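Local coordinates for protein transcriptional repressor, TetR family (Thermus thermophilus, PDB 3ANP) that acts as a TetR-family transcriptional repressor controlling fatty acid degradation, probably by binding operator DNA, and takes up lauroyl-CoA as a ligand, at residues 63-68 with 126-131; 70-75 with 87-92; 20-25 with 33-38; 96-101 with 167-172. All blocks are in the same frame, centred on the assembly; numbering follows the deposited sequence.

Interaction 1 of 4, residues 63-68 with 126-131; sequences QLLAGL and LPLGDL. With DCC (dodecyl-coa), chain E.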
# COMPACT_ATOMS: atom_id res chain seq x y z
N GLN A 63 7.61 -18.71 -5.09
CA GLN A 63 8.83 -19.23 -5.73
C GLN A 63 9.79 -18.07 -5.97
O GLN A 63 10.99 -18.16 -5.68
CB GLN A 63 8.51 -19.89 -7.09
CG GLN A 63 9.77 -20.22 -7.93
CD GLN A 63 9.46 -20.49 -9.41
OE1 GLN A 63 8.32 -20.81 -9.76
NE2 GLN A 63 10.48 -20.39 -10.27
N LEU A 64 9.28 -16.98 -6.52
CA LEU A 64 10.14 -15.83 -6.79
C LEU A 64 10.77 -15.32 -5.49
O LEU A 64 11.98 -15.08 -5.42
CB LEU A 64 9.33 -14.71 -7.47
CG LEU A 64 8.80 -14.95 -8.89
CD1 LEU A 64 7.93 -13.75 -9.29
CD2 LEU A 64 9.96 -15.10 -9.88
N LEU A 65 9.95 -15.17 -4.45
CA LEU A 65 10.47 -14.69 -3.18
C LEU A 65 11.50 -15.66 -2.59
O LEU A 65 12.49 -15.22 -2.00
CB LEU A 65 9.33 -14.48 -2.18
CG LEU A 65 9.78 -13.97 -0.81
CD1 LEU A 65 10.39 -12.57 -0.97
CD2 LEU A 65 8.59 -13.90 0.16
N ALA A 66 11.29 -16.96 -2.73
CA ALA A 66 12.24 -17.94 -2.20
C ALA A 66 13.59 -17.78 -2.89
O ALA A 66 14.65 -17.94 -2.27
CB ALA A 66 11.71 -19.39 -2.36
N GLY A 67 13.57 -17.49 -4.19
CA GLY A 67 14.82 -17.29 -4.91
C GLY A 67 15.51 -16.05 -4.36
O GLY A 67 16.73 -16.03 -4.15
N LEU A 68 14.73 -15.00 -4.14
CA LEU A 68 15.27 -13.76 -3.59
C LEU A 68 15.84 -13.99 -2.19
O LEU A 68 16.83 -13.36 -1.81
CB LEU A 68 14.19 -12.67 -3.55
CG LEU A 68 13.75 -12.10 -4.92
CD1 LEU A 68 12.57 -11.15 -4.74
CD2 LEU A 68 14.91 -11.35 -5.56
N LEU A 126 3.66 -14.49 0.55
CA LEU A 126 4.62 -13.50 0.05
C LEU A 126 5.23 -12.67 1.19
O LEU A 126 5.18 -11.43 1.17
CB LEU A 126 3.90 -12.56 -0.93
CG LEU A 126 3.07 -13.21 -2.05
CD1 LEU A 126 2.11 -12.19 -2.69
CD2 LEU A 126 4.04 -13.78 -3.11
N PRO A 127 5.86 -13.33 2.18
CA PRO A 127 6.46 -12.63 3.32
C PRO A 127 7.75 -11.85 3.05
O PRO A 127 8.81 -12.17 3.59
CB PRO A 127 6.66 -13.77 4.32
CG PRO A 127 7.09 -14.89 3.41
CD PRO A 127 6.07 -14.78 2.28
N LEU A 128 7.65 -10.81 2.25
CA LEU A 128 8.80 -9.97 1.93
C LEU A 128 9.27 -9.21 3.18
O LEU A 128 10.47 -9.00 3.38
CB LEU A 128 8.44 -8.98 0.83
CG LEU A 128 9.50 -7.94 0.44
CD1 LEU A 128 10.80 -8.66 0.02
CD2 LEU A 128 8.94 -7.06 -0.69
N GLY A 129 8.32 -8.79 4.00
CA GLY A 129 8.67 -8.06 5.22
C GLY A 129 9.69 -8.79 6.07
O GLY A 129 10.66 -8.19 6.55
N ASP A 130 9.49 -10.09 6.25
CA ASP A 130 10.40 -10.91 7.04
C ASP A 130 11.77 -11.07 6.38
O ASP A 130 12.79 -11.13 7.07
CB ASP A 130 9.77 -12.28 7.34
CG ASP A 130 8.58 -12.19 8.28
OD1 ASP A 130 8.45 -11.20 9.03
OD2 ASP A 130 7.75 -13.12 8.28
N LEU A 131 11.82 -11.15 5.04
CA LEU A 131 13.11 -11.23 4.36
C LEU A 131 13.89 -9.92 4.61
O LEU A 131 15.10 -9.91 4.89
CB LEU A 131 12.90 -11.45 2.84
CG LEU A 131 14.19 -11.40 1.98
CD1 LEU A 131 15.24 -12.33 2.58
CD2 LEU A 131 13.88 -11.82 0.53
C2 DCC E . 0.61 -15.00 18.19
C4 DCC E . 2.00 -13.29 17.47
C5 DCC E . 2.86 -14.23 16.93
C6 DCC E . 2.54 -15.58 17.06
C8 DCC E . 3.66 -12.27 16.56
C10 DCC E . 7.15 -10.51 -4.11
C11 DCC E . 7.07 -11.08 -5.53
C12 DCC E . 8.40 -11.68 -5.96
N9 DCC E . 2.52 -12.10 17.22
N7 DCC E . 3.87 -13.57 16.38
N3 DCC E . 0.88 -13.71 18.09
N1 DCC E . 1.41 -15.92 17.69
N6 DCC E . 3.34 -16.52 16.55
C1' DCC E . 1.94 -10.79 17.62
C2' DCC E . 2.52 -9.65 16.80
O2' DCC E . 3.85 -9.37 17.23
C3' DCC E . 1.58 -8.55 17.29
O3' DCC E . 2.00 -8.09 18.58
C4' DCC E . 0.25 -9.29 17.41
O4' DCC E . 0.55 -10.69 17.28
C5' DCC E . -0.67 -8.83 16.28
O5' DCC E . -0.03 -9.02 15.01
P1 DCC E . -0.57 -8.26 13.70
O11 DCC E . -0.82 -6.84 14.01
O12 DCC E . 0.35 -8.59 12.58
O6 DCC E . -1.99 -8.95 13.41
P2 DCC E . -2.11 -10.29 12.53
O21 DCC E . -3.34 -10.82 13.16
O22 DCC E . -0.74 -10.81 12.75
O7 DCC E . -2.39 -9.48 11.16
CPA DCC E . -1.33 -9.12 10.26
CPB DCC E . -1.73 -9.49 8.83
CP8 DCC E . -3.17 -9.02 8.57
CP7 DCC E . -1.63 -11.00 8.65
CP9 DCC E . -0.78 -8.80 7.85
OP3 DCC E . -3.24 -7.59 8.63
CP6 DCC E . -3.64 -9.52 7.20
OP2 DCC E . -4.14 -10.63 7.08
NP2 DCC E . -3.47 -8.67 6.19
CP5 DCC E . -3.88 -9.01 4.82
CP4 DCC E . -3.00 -8.27 3.81
CP3 DCC E . -3.13 -6.75 3.98
OP1 DCC E . -3.01 -6.23 5.08
NP1 DCC E . -3.37 -6.07 2.86
CP2 DCC E . -3.53 -4.61 2.87
CP1 DCC E . -2.17 -3.93 3.09
S DCC E . -1.04 -4.11 1.66
P3 DCC E . 1.95 -6.51 18.89
O31 DCC E . 3.28 -5.87 18.75
O32 DCC E . 0.85 -5.88 17.90
O33 DCC E . 1.36 -6.38 20.39
CA1 DCC E . -0.11 -5.54 2.09
CA2 DCC E . 1.20 -5.82 1.35
OA1 DCC E . -0.51 -6.31 2.96
CA3 DCC E . 2.06 -6.82 2.12
CA4 DCC E . 3.42 -7.05 1.45
CA5 DCC E . 3.29 -7.64 0.05
CA6 DCC E . 4.67 -8.06 -0.47
CA7 DCC E . 4.56 -8.73 -1.84
CA8 DCC E . 5.92 -9.27 -2.29
CA9 DCC E . 5.83 -9.88 -3.69
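Leu-128 N donates to Leu-126 O over 2.8 Å, closing an inverse gamma turn centred on Pro-127, and Leu-65 packs against all three residues of that turn. Pro-127 is also the N-cap of helix 128-142, which follows at once, while Leu-126 is the residue at which helical geometry ends after helix 116-125. The contact is carried by the two methyls of Leu-65, whose CG stands anti to the backbone N (chi1 -180°), beside its own carbonyl carbon. One branch, CD2, presses on the proline ring, where it lies 3.4 Å from Pro-127 CD, tighter than usual carbon packing. The other branch, CD1, meets Leu-131 CD2 of the new helix at 3.9 Å and Leu-128 CD1 at 4.1 Å; the side chains of Leu-65 and Leu-131 pass one another running opposite ways. One turn on, Leu-68 offers CB to the same Leu-131 methyl. In the C-terminal ligand-binding domain of this TetR-family repressor, the break between helices thus rests on helix 54-77, and both segments contribute to the pocket for the acyl chain of dodecyl-CoA. Leu-64 CB touches the terminal methyl, DCC C12, at 3.5 Å. Further back along the chain Leu-126 O lies 3.8 Å from DCC CA6, and Leu-128 CB packs 4.0 Å from DCC CA8. Leu-68 and Leu-128 both touch Leu-93 of helix 82-99, and Leu-128 also leans on Ala-159 and Tyr-162 of helix 151-172.

Interaction 2 of 4, residues 70-75 with 87-92; sequences EEVRRL and RHLFRV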
# COMPACT_ATOMS: atom_id res chain seq x y z
N GLU A 70 17.24 -16.78 -1.07
CA GLU A 70 18.54 -17.46 -1.22
C GLU A 70 19.61 -16.46 -1.60
O GLU A 70 20.73 -16.52 -1.11
CB GLU A 70 18.49 -18.50 -2.34
CG GLU A 70 17.59 -19.70 -2.12
CD GLU A 70 17.77 -20.74 -3.22
OE1 GLU A 70 18.86 -21.34 -3.29
OE2 GLU A 70 16.84 -20.95 -4.02
N GLU A 71 19.25 -15.57 -2.52
CA GLU A 71 20.16 -14.56 -3.02
C GLU A 71 20.61 -13.62 -1.89
O GLU A 71 21.80 -13.33 -1.75
CB GLU A 71 19.48 -13.78 -4.16
CG GLU A 71 20.33 -12.69 -4.80
CD GLU A 71 19.69 -12.10 -6.07
OE1 GLU A 71 18.51 -12.40 -6.34
OE2 GLU A 71 20.38 -11.35 -6.79
N VAL A 72 19.65 -13.17 -1.09
CA VAL A 72 19.95 -12.27 0.02
C VAL A 72 20.85 -12.95 1.05
O VAL A 72 21.83 -12.37 1.50
CB VAL A 72 18.62 -11.78 0.70
CG1 VAL A 72 18.89 -11.23 2.12
CG2 VAL A 72 17.99 -10.69 -0.17
N ARG A 73 20.52 -14.19 1.43
CA ARG A 73 21.33 -14.89 2.42
C ARG A 73 22.73 -15.15 1.88
O ARG A 73 23.71 -15.05 2.62
CB ARG A 73 20.65 -16.21 2.82
CG ARG A 73 19.40 -15.97 3.66
CD ARG A 73 18.65 -17.25 3.99
NE ARG A 73 17.44 -16.98 4.76
CZ ARG A 73 16.75 -17.91 5.42
NH1 ARG A 73 17.16 -19.18 5.40
NH2 ARG A 73 15.65 -17.57 6.10
N ARG A 74 22.81 -15.45 0.59
CA ARG A 74 24.08 -15.70 -0.06
C ARG A 74 24.96 -14.45 0.01
O ARG A 74 26.15 -14.52 0.33
CB ARG A 74 23.85 -16.07 -1.52
CG ARG A 74 25.00 -16.83 -2.14
CD ARG A 74 25.32 -16.35 -3.54
NE ARG A 74 24.14 -16.14 -4.37
CZ ARG A 74 24.04 -15.15 -5.26
NH1 ARG A 74 25.06 -14.31 -5.40
NH2 ARG A 74 22.95 -15.00 -6.00
N LEU A 75 24.37 -13.30 -0.30
CA LEU A 75 25.13 -12.05 -0.30
C LEU A 75 25.63 -11.67 1.09
O LEU A 75 26.78 -11.24 1.24
CB LEU A 75 24.29 -10.91 -0.91
CG LEU A 75 24.04 -11.07 -2.43
CD1 LEU A 75 23.06 -10.00 -2.93
CD2 LEU A 75 25.35 -10.98 -3.20
N ARG A 87 19.75 -2.35 -1.03
CA ARG A 87 19.65 -1.64 -2.31
C ARG A 87 19.57 -2.63 -3.45
O ARG A 87 18.81 -2.43 -4.40
CB ARG A 87 20.88 -0.74 -2.55
CG ARG A 87 21.00 0.47 -1.65
CD ARG A 87 21.88 1.53 -2.31
NE ARG A 87 22.10 2.69 -1.45
CZ ARG A 87 22.94 2.71 -0.43
NH1 ARG A 87 23.66 1.63 -0.13
NH2 ARG A 87 23.07 3.81 0.31
N HIS A 88 20.37 -3.69 -3.37
CA HIS A 88 20.37 -4.72 -4.40
C HIS A 88 19.00 -5.40 -4.49
O HIS A 88 18.45 -5.59 -5.59
CB HIS A 88 21.43 -5.78 -4.09
CG HIS A 88 21.40 -6.95 -5.01
ND1 HIS A 88 21.92 -6.91 -6.29
CD2 HIS A 88 20.89 -8.20 -4.85
CE1 HIS A 88 21.73 -8.08 -6.88
NE2 HIS A 88 21.11 -8.88 -6.03
N LEU A 89 18.46 -5.78 -3.34
CA LEU A 89 17.17 -6.45 -3.31
C LEU A 89 16.09 -5.65 -4.02
O LEU A 89 15.32 -6.19 -4.81
CB LEU A 89 16.75 -6.73 -1.87
CG LEU A 89 15.34 -7.29 -1.65
CD1 LEU A 89 15.17 -8.62 -2.35
CD2 LEU A 89 15.12 -7.45 -0.15
N PHE A 90 16.04 -4.35 -3.75
CA PHE A 90 15.00 -3.54 -4.36
C PHE A 90 15.26 -3.31 -5.83
O PHE A 90 14.33 -3.23 -6.61
CB PHE A 90 14.83 -2.24 -3.57
CG PHE A 90 14.18 -2.47 -2.25
CD1 PHE A 90 12.85 -2.85 -2.17
CD2 PHE A 90 14.93 -2.43 -1.08
CE1 PHE A 90 12.26 -3.19 -0.96
CE2 PHE A 90 14.35 -2.77 0.15
CZ PHE A 90 13.02 -3.15 0.21
N ARG A 91 16.53 -3.26 -6.20
CA ARG A 91 16.89 -3.11 -7.60
C ARG A 91 16.38 -4.35 -8.36
O ARG A 91 15.70 -4.24 -9.39
CB ARG A 91 18.42 -3.00 -7.72
CG ARG A 91 18.94 -2.11 -8.83
CD ARG A 91 20.21 -1.39 -8.37
NE ARG A 91 21.24 -2.31 -7.86
CZ ARG A 91 22.03 -2.06 -6.82
NH1 ARG A 91 21.92 -0.92 -6.14
NH2 ARG A 91 22.93 -2.96 -6.44
N VAL A 92 16.68 -5.53 -7.84
CA VAL A 92 16.23 -6.76 -8.50
C VAL A 92 14.71 -6.90 -8.42
O VAL A 92 14.08 -7.43 -9.34
CB VAL A 92 16.93 -7.99 -7.88
CG1 VAL A 92 16.20 -9.27 -8.29
CG2 VAL A 92 18.39 -8.03 -8.37
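Segments 70-75 of helix 54-77 and 87-92 of helix 82-99 run antiparallel at 154°, their axes 10.9 Å apart at closest approach, Val-72 and Leu-89 having the nearest CA atoms. The polar bond of the contact joins Glu-71 and His-88: His-88 NE2 donates to Glu-71 OE2 over 2.7 Å, nearly straight at 170°. OE2 sits at the ring edge, almost in the imidazole plane, whereas the N-H meets the carboxylate from well above its plane. His-88 holds CG anti to the backbone N (chi1 173°), and its side chain crosses the extended Glu-71 chain at about a right angle. Leu-75 approaches the same ring, its CD1 3.4 Å from His-88 CD2, which gives the imidazole an apolar neighbour next to its acidic one. The two helices are consecutive, joined by a short turn, and form an antiparallel hairpin within the C-terminal domain of the TetR fold. Its apolar side faces helix 128-142: Val-72 CG2 packs 4.1 Å from Leu-89 CD1, and both residues rest on Ile-135. An alanine in place of His-88 would lack the ring, and would probably leave Glu-71 OE2 without its N-H donor, its carboxylate freer to turn, and a gap beside Leu-75 CD1. Val-92 adds a looser touch, CG2 being 4.2 Å from Glu-71 OE2.

Interaction 3 of 4, residues 20-25 with 33-38; sequences ELFRNR and TEIAKA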
# COMPACT_ATOMS: atom_id res chain seq x y z
N GLU A 20 1.67 -21.26 -18.37
CA GLU A 20 1.84 -21.13 -19.81
C GLU A 20 0.63 -20.42 -20.43
O GLU A 20 0.78 -19.48 -21.23
CB GLU A 20 2.05 -22.51 -20.46
CG GLU A 20 2.26 -22.47 -21.97
CD GLU A 20 3.62 -21.89 -22.40
OE1 GLU A 20 4.34 -21.30 -21.56
OE2 GLU A 20 3.96 -22.03 -23.59
N LEU A 21 -0.58 -20.83 -20.05
CA LEU A 21 -1.79 -20.19 -20.57
C LEU A 21 -1.85 -18.74 -20.13
O LEU A 21 -2.20 -17.87 -20.93
CB LEU A 21 -3.07 -20.92 -20.08
CG LEU A 21 -3.35 -22.24 -20.81
CD1 LEU A 21 -4.31 -23.10 -20.02
CD2 LEU A 21 -3.92 -21.92 -22.22
N PHE A 22 -1.53 -18.47 -18.86
CA PHE A 22 -1.56 -17.09 -18.36
C PHE A 22 -0.58 -16.23 -19.17
O PHE A 22 -0.89 -15.09 -19.57
CB PHE A 22 -1.17 -17.00 -16.87
CG PHE A 22 -2.13 -17.69 -15.91
CD1 PHE A 22 -3.45 -17.94 -16.25
CD2 PHE A 22 -1.70 -18.02 -14.62
CE1 PHE A 22 -4.34 -18.51 -15.32
CE2 PHE A 22 -2.57 -18.59 -13.69
CZ PHE A 22 -3.90 -18.84 -14.05
N ARG A 23 0.61 -16.77 -19.40
CA ARG A 23 1.62 -16.05 -20.15
C ARG A 23 1.23 -15.80 -21.59
O ARG A 23 1.34 -14.67 -22.08
CB ARG A 23 2.95 -16.81 -20.13
CG ARG A 23 3.74 -16.65 -18.85
CD ARG A 23 5.05 -17.46 -18.86
NE ARG A 23 5.87 -17.12 -17.70
CZ ARG A 23 6.18 -17.98 -16.73
NH1 ARG A 23 6.92 -17.56 -15.71
NH2 ARG A 23 5.77 -19.24 -16.78
N ASN A 24 0.77 -16.84 -22.27
CA ASN A 24 0.39 -16.74 -23.68
C ASN A 24 -0.94 -16.08 -23.99
O ASN A 24 -1.10 -15.48 -25.06
CB ASN A 24 0.39 -18.13 -24.32
CG ASN A 24 1.78 -18.73 -24.44
OD1 ASN A 24 2.76 -18.00 -24.56
ND2 ASN A 24 1.87 -20.06 -24.43
N ARG A 25 -1.90 -16.18 -23.08
CA ARG A 25 -3.23 -15.63 -23.36
C ARG A 25 -3.77 -14.63 -22.35
O ARG A 25 -4.81 -14.02 -22.59
CB ARG A 25 -4.22 -16.80 -23.52
CG ARG A 25 -3.84 -17.74 -24.67
CD ARG A 25 -4.68 -19.00 -24.73
NE ARG A 25 -6.09 -18.71 -25.01
CZ ARG A 25 -7.05 -19.63 -25.04
NH1 ARG A 25 -8.30 -19.27 -25.30
NH2 ARG A 25 -6.76 -20.91 -24.81
N THR A 33 -11.47 -24.13 -16.83
CA THR A 33 -11.72 -25.22 -17.76
C THR A 33 -10.58 -25.39 -18.77
O THR A 33 -10.21 -26.51 -19.12
CB THR A 33 -13.08 -25.04 -18.51
OG1 THR A 33 -14.16 -25.09 -17.56
CG2 THR A 33 -13.29 -26.15 -19.53
N GLU A 34 -10.00 -24.27 -19.24
CA GLU A 34 -8.88 -24.34 -20.18
C GLU A 34 -7.65 -24.91 -19.49
O GLU A 34 -6.93 -25.73 -20.07
CB GLU A 34 -8.53 -22.95 -20.73
CG GLU A 34 -9.59 -22.34 -21.62
CD GLU A 34 -9.23 -20.94 -22.10
OE1 GLU A 34 -8.70 -20.15 -21.29
OE2 GLU A 34 -9.48 -20.62 -23.29
N ILE A 35 -7.41 -24.47 -18.26
CA ILE A 35 -6.28 -24.98 -17.49
C ILE A 35 -6.42 -26.49 -17.28
O ILE A 35 -5.47 -27.25 -17.51
CB ILE A 35 -6.18 -24.27 -16.10
CG1 ILE A 35 -5.76 -22.81 -16.29
CG2 ILE A 35 -5.15 -24.98 -15.22
CD1 ILE A 35 -5.77 -22.01 -14.99
N ALA A 36 -7.60 -26.92 -16.86
CA ALA A 36 -7.88 -28.34 -16.62
C ALA A 36 -7.61 -29.15 -17.89
O ALA A 36 -6.91 -30.18 -17.86
CB ALA A 36 -9.32 -28.52 -16.19
N LYS A 37 -8.15 -28.68 -19.01
CA LYS A 37 -7.96 -29.37 -20.28
C LYS A 37 -6.47 -29.46 -20.62
O LYS A 37 -5.99 -30.52 -21.02
CB LYS A 37 -8.70 -28.65 -21.41
CG LYS A 37 -8.68 -29.40 -22.75
CD LYS A 37 -9.47 -28.66 -23.83
CE LYS A 37 -9.70 -29.53 -25.07
NZ LYS A 37 -8.43 -29.90 -25.77
N ALA A 38 -5.75 -28.36 -20.46
CA ALA A 38 -4.32 -28.35 -20.77
C ALA A 38 -3.50 -29.28 -19.87
O ALA A 38 -2.49 -29.83 -20.30
CB ALA A 38 -3.76 -26.92 -20.68
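Arg-25 and Glu-34 meet tip to tip: the arginine bends at chi3 (64°), which turns NE out of the line of the chain, while Glu-34 runs straight out with CD anti to CA (chi2 178°). The carboxylate rises over one face of the guanidinium, OE2 nearer the rim formed by NH1 and NH2 and OE1 further above. Glu-34 OE2 forms a salt bridge with Arg-25 NH1 at 2.7 Å and lies 3.1 Å from Arg-25 NH2, without a straight in-plane hydrogen bond. Glu-34 OE1 also accepts the backbone N-H of Thr-31, a bond that helps fix the carboxylate. Helix 32-39 is the first helix of the predicted helix-turn-helix (residues 31-50); segments 20-25 and 33-38 cross at 122°, and helix 3-25 is the opening helix of the three-helix DNA-binding domain of TetR repressors. Beneath the ion pair, Leu-21 sends a single methyl onto helix 32-39: its CD1 lies 3.7 Å from Ile-35 CA, 3.9 Å from Ala-38 CB and 3.7 Å from Glu-34 O. Deeper still, Phe-22 CE1 meets Ile-35 CD1 at 3.8 Å, the methyl approaching the ring obliquely. Phe-22 stacks edge-to-face with Phe-27 and reaches Val-56 and Leu-57, tying this small core to helix 54-77.

Interaction 4 of 4, residues 96-101 with 167-172; sequences GTAREK and LRWAAY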
# COMPACT_ATOMS: atom_id res chain seq x y z
N GLY A 96 12.62 -7.41 -11.66
CA GLY A 96 11.78 -8.59 -11.78
C GLY A 96 10.31 -8.24 -11.88
O GLY A 96 9.56 -8.88 -12.61
N THR A 97 9.88 -7.23 -11.14
CA THR A 97 8.47 -6.82 -11.18
C THR A 97 8.10 -6.34 -12.57
O THR A 97 7.02 -6.63 -13.07
CB THR A 97 8.18 -5.70 -10.15
OG1 THR A 97 8.41 -6.20 -8.83
CG2 THR A 97 6.73 -5.24 -10.26
N ALA A 98 9.01 -5.60 -13.20
CA ALA A 98 8.76 -5.10 -14.54
C ALA A 98 8.71 -6.25 -15.55
O ALA A 98 7.88 -6.25 -16.46
CB ALA A 98 9.85 -4.12 -14.94
N ARG A 99 9.59 -7.22 -15.39
CA ARG A 99 9.62 -8.36 -16.31
C ARG A 99 8.31 -9.15 -16.25
O ARG A 99 7.78 -9.58 -17.28
CB ARG A 99 10.77 -9.33 -15.96
CG ARG A 99 12.18 -8.83 -16.29
CD ARG A 99 13.19 -10.00 -16.34
NE ARG A 99 13.40 -10.63 -15.04
CZ ARG A 99 14.17 -10.11 -14.08
NH1 ARG A 99 14.30 -10.74 -12.91
NH2 ARG A 99 14.81 -8.98 -14.29
N GLU A 100 7.79 -9.34 -15.04
CA GLU A 100 6.58 -10.13 -14.83
C GLU A 100 5.33 -9.33 -14.50
O GLU A 100 4.39 -9.86 -13.91
CB GLU A 100 6.85 -11.14 -13.71
CG GLU A 100 7.96 -12.16 -14.06
CD GLU A 100 7.51 -13.13 -15.14
OE1 GLU A 100 6.87 -12.69 -16.11
OE2 GLU A 100 7.81 -14.33 -15.03
N LYS A 101 5.31 -8.07 -14.92
CA LYS A 101 4.19 -7.18 -14.66
C LYS A 101 2.77 -7.74 -14.88
O LYS A 101 1.92 -7.63 -14.00
CB LYS A 101 4.36 -5.91 -15.51
CG LYS A 101 3.21 -4.93 -15.39
CD LYS A 101 3.46 -3.72 -16.27
CE LYS A 101 2.25 -2.81 -16.31
NZ LYS A 101 1.08 -3.50 -16.92
N LEU A 167 2.39 -1.89 -7.26
CA LEU A 167 1.02 -1.99 -7.72
C LEU A 167 0.63 -0.76 -8.54
O LEU A 167 0.07 -0.88 -9.63
CB LEU A 167 0.08 -2.15 -6.52
CG LEU A 167 -1.43 -2.10 -6.80
CD1 LEU A 167 -1.75 -2.97 -8.00
CD2 LEU A 167 -2.19 -2.57 -5.55
N ARG A 168 0.92 0.43 -8.02
CA ARG A 168 0.57 1.65 -8.73
C ARG A 168 1.37 1.77 -10.02
O ARG A 168 0.87 2.23 -11.04
CB ARG A 168 0.76 2.87 -7.84
CG ARG A 168 -0.29 2.91 -6.72
CD ARG A 168 0.04 3.90 -5.62
NE ARG A 168 -0.16 5.29 -6.03
CZ ARG A 168 0.01 6.33 -5.23
NH1 ARG A 168 0.38 6.16 -3.97
NH2 ARG A 168 -0.19 7.57 -5.70
N TRP A 169 2.63 1.34 -9.96
CA TRP A 169 3.48 1.39 -11.14
C TRP A 169 2.88 0.52 -12.24
O TRP A 169 2.70 0.96 -13.38
CB TRP A 169 4.88 0.87 -10.81
CG TRP A 169 5.78 0.78 -12.03
CD1 TRP A 169 6.52 1.79 -12.58
CD2 TRP A 169 5.98 -0.37 -12.86
NE1 TRP A 169 7.18 1.34 -13.71
CE2 TRP A 169 6.87 0.02 -13.90
CE3 TRP A 169 5.51 -1.69 -12.83
CZ2 TRP A 169 7.29 -0.86 -14.91
CZ3 TRP A 169 5.93 -2.58 -13.84
CH2 TRP A 169 6.81 -2.15 -14.87
N ALA A 170 2.57 -0.73 -11.89
CA ALA A 170 2.03 -1.70 -12.84
C ALA A 170 0.64 -1.37 -13.33
O ALA A 170 0.33 -1.57 -14.51
CB ALA A 170 2.05 -3.12 -12.22
N ALA A 171 -0.21 -0.85 -12.45
CA ALA A 171 -1.58 -0.53 -12.83
C ALA A 171 -1.80 0.83 -13.48
O ALA A 171 -2.71 0.99 -14.30
CB ALA A 171 -2.48 -0.65 -11.61
N TYR A 172 -0.98 1.81 -13.13
CA TYR A 172 -1.20 3.16 -13.65
C TYR A 172 -0.06 3.88 -14.36
O TYR A 172 -0.31 4.68 -15.24
CB TYR A 172 -1.65 4.08 -12.50
CG TYR A 172 -2.70 3.47 -11.60
CD1 TYR A 172 -3.93 3.05 -12.11
CD2 TYR A 172 -2.46 3.31 -10.23
CE1 TYR A 172 -4.90 2.50 -11.29
CE2 TYR A 172 -3.43 2.75 -9.40
CZ TYR A 172 -4.65 2.34 -9.94
OH TYR A 172 -5.60 1.78 -9.13
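Lys-101 crosses the indole of Trp-169 obliquely and ends beside Ala-170, with a chain that is extended up to CE and bends only at its end. CB, nearest the backbone, is 4.0 Å from Trp-169 CZ3. CG stands anti to the backbone N (chi1 177°) and meets two neighbours, Ala-170 CB at 3.8 Å and the same indole carbon slightly farther off. CD presses 3.6 Å from Trp-169 CZ3, its approach to the ring oblique. CE comes next to Ala-170 O, at a separation doubtfully short for carbon and oxygen, and the turn at chi4 (-63°) sets NZ 3.2 Å from Ala-170 O, at an angle too poor for a hydrogen bond. The six-membered end of the indole meets both this chain and helix 82-99, where Ala-98 CB touches Trp-169 CH2 at 3.6 Å. At the other end of the ring system Trp-169 NE1 is hydrogen-bonded to Arg-176 O, which helps fix the rotation of the indole. An alanine in place of Lys-101 would keep CB but remove CG to NZ, and would probably open a gap beside Trp-169 CZ3 and Ala-170 CB. Thr-97, next to Ala-98, ties its hydroxyl to Leu-93 O and Tyr-162 OH. Helix 151-172 also meets the second subunit, where Arg-168 forms a salt bridge with Asp-160 of that subunit, consistent with the helical dimerisation bundle that the last helices of TetR-family repressors usually form.

Along the chain interaction 3 comes first, in the N-terminal DNA-binding domain; the other three lie in the C-terminal domain. Interactions 1 and 2 share helix 54-77, have centres 10 Å apart and touch, for example Leu-68 on Val-92, with interaction 2 enclosed in sequence between the segments of interaction 1. Interactions 2 and 4 share helix 82-99 with centres 19 Å apart, and the segments of 1 and 4 alternate. Interaction 3 is about 22 Å from interaction 4 between centres, linked through a long, weak ion pair, Arg-23 to Glu-100. Since helix 54-77 lies at the pocket and also packs on Phe-22, acyl-CoA binding may be relayed to the DNA-binding end, as in other TetR-family repressors.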